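Local atomic coordinates of agglutinin (PDB entry 4G9M), a protein that probably binds carbohydrates as a dimeric fungal lectin of the ricin-type beta-trefoil family, its two subunits assembled by domain swapping. Residues A131-N134 with Q135-K138. Sequence-based numbering, arbitrary orientation.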
loop_
_atom_site.group_PDB
_atom_site.type_symbol
_atom_site.label_atom_id
_atom_site.label_comp_id
_atom_site.label_asym_id
_atom_site.label_seq_id
_atom_site.Cartn_x
_atom_site.Cartn_y
_atom_site.Cartn_z
ATOM N N ALA B 131 1.494 -13.702 -0.897
ATOM C CA ALA B 131 0.659 -13.064 -1.911
ATOM C C ALA B 131 -0.249 -14.047 -2.643
ATOM O O ALA B 131 -0.411 -13.976 -3.858
ATOM C CB ALA B 131 1.494 -12.258 -2.890
ATOM N N THR B 132 -0.817 -14.987 -1.897
ATOM C CA THR B 132 -1.938 -15.765 -2.398
ATOM C C THR B 132 -3.214 -14.928 -2.258
ATOM O O THR B 132 -3.276 -13.997 -1.440
ATOM C CB THR B 132 -2.066 -17.126 -1.668
ATOM O OG1 THR B 132 -2.047 -16.921 -0.250
ATOM C CG2 THR B 132 -0.905 -18.046 -2.032
ATOM N N ASP B 133 -4.226 -15.222 -3.075
ATOM C CA ASP B 133 -5.438 -14.394 -3.115
ATOM C C ASP B 133 -6.201 -14.319 -1.786
ATOM O O ASP B 133 -6.891 -13.347 -1.530
ATOM C CB ASP B 133 -6.382 -14.838 -4.246
ATOM C CG ASP B 133 -5.897 -14.404 -5.610
ATOM O OD1 ASP B 133 -4.833 -13.754 -5.680
ATOM O OD2 ASP B 133 -6.581 -14.707 -6.615
ATOM N N ASN B 134 -6.058 -15.334 -0.927
ATOM C CA ASN B 134 -6.730 -15.287 0.380
ATOM C C ASN B 134 -6.038 -14.321 1.342
ATOM O O ASN B 134 -6.517 -14.076 2.456
ATOM C CB ASN B 134 -6.825 -16.675 1.003
ATOM C CG ASN B 134 -5.463 -17.275 1.278
ATOM O OD1 ASN B 134 -4.596 -17.308 0.396
ATOM N ND2 ASN B 134 -5.252 -17.719 2.507
ATOM N N GLN B 135 -4.913 -13.761 0.894
ATOM C CA GLN B 135 -4.190 -12.761 1.678
ATOM C C GLN B 135 -4.322 -11.379 1.039
ATOM O O GLN B 135 -3.494 -10.491 1.268
ATOM C CB GLN B 135 -2.707 -13.134 1.781
ATOM C CG GLN B 135 -2.444 -14.584 2.140
ATOM C CD GLN B 135 -0.970 -14.871 2.290
ATOM O OE1 GLN B 135 -0.167 -14.557 1.400
ATOM N NE2 GLN B 135 -0.591 -15.445 3.434
ATOM N N LYS B 136 -5.359 -11.202 0.220
ATOM C CA LYS B 136 -5.617 -9.918 -0.431
ATOM C C LYS B 136 -7.060 -9.559 -0.182
ATOM O O LYS B 136 -7.927 -10.439 -0.174
ATOM C CB LYS B 136 -5.357 -9.995 -1.933
ATOM C CG LYS B 136 -3.894 -10.259 -2.286
ATOM C CD LYS B 136 -3.758 -10.712 -3.726
ATOM C CE LYS B 136 -2.399 -11.372 -3.932
ATOM N NZ LYS B 136 -2.369 -12.145 -5.203
ATOM N N TRP B 137 -7.314 -8.265 0.005
ATOM C CA TRP B 137 -8.636 -7.795 0.400
ATOM C C TRP B 137 -9.069 -6.628 -0.469
ATOM O O TRP B 137 -8.281 -5.718 -0.742
ATOM C CB TRP B 137 -8.616 -7.365 1.877
ATOM C CG TRP B 137 -8.173 -8.493 2.811
ATOM C CD1 TRP B 137 -6.881 -8.850 3.115
ATOM C CD2 TRP B 137 -9.017 -9.399 3.530
ATOM N NE1 TRP B 137 -6.876 -9.932 3.977
ATOM C CE2 TRP B 137 -8.174 -10.279 4.250
ATOM C CE3 TRP B 137 -10.408 -9.558 3.637
ATOM C CZ2 TRP B 137 -8.677 -11.290 5.061
ATOM C CZ3 TRP B 137 -10.904 -10.558 4.441
ATOM C CH2 TRP B 137 -10.037 -11.408 5.158
ATOM N N LYS B 138 -10.324 -6.668 -0.915
ATOM C CA LYS B 138 -10.916 -5.542 -1.615
ATOM C C LYS B 138 -11.394 -4.526 -0.593
ATOM O O LYS B 138 -12.173 -4.859 0.298
ATOM C CB LYS B 138 -12.095 -5.980 -2.490
ATOM C CG LYS B 138 -11.786 -7.112 -3.467
ATOM C CD LYS B 138 -10.751 -6.694 -4.486
ATOM C CE LYS B 138 -11.136 -5.383 -5.141
ATOM N NZ LYS B 138 -9.942 -4.540 -5.381
#
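Q135 and K136 send their side chains back past the 3-10 turn at 133-134 to the residues that lead into it, A131 and T132. The buried part is packed closely around Q135, N134 and the K136 chain. In Q135, CG lies beside the backbone N (chi1 -46°) and the chain runs on extended, carrying the amide past T132, whose OG1 sits 3.4 Å from Q135 CG. Q135 OE1 comes within 3.0 Å of A131 N and takes a weak bond from T132 N, but its firmer partner is the backbone N of N130; Q135 NE2 is held by N128 O and D112. The N134 amide lies alongside, pointing the same way with its plane only 14° from that of Q135. T132 OG1 donates to N134 OD1 (2.7 Å), and N134 ND2 reaches L113 O, so both ends of that amide are fixed. This is the Q-x-W motif of a ricin-type beta-trefoil repeat, Q135-K136-W137, in which the glutamine ties down the loop before strand 137-141 while W137 NE1 bonds to L111 O. Two backbone bonds close the turn: Q135 N to T132 O (2.9 Å) and K136 N to D133 O (3.2 Å). K136 stretches out until NZ bonds A131 O (3.0 Å), standing well above its carbonyl plane, and forms a salt bridge to D133 OD1 (3.0 Å), met nearly along the C-O axis. D96 supplies a second carboxylate to the same ammonium. The open side is at T132, which is exposed; D133 and A131 are only partly so, and G55 of the second subunit packs on A131.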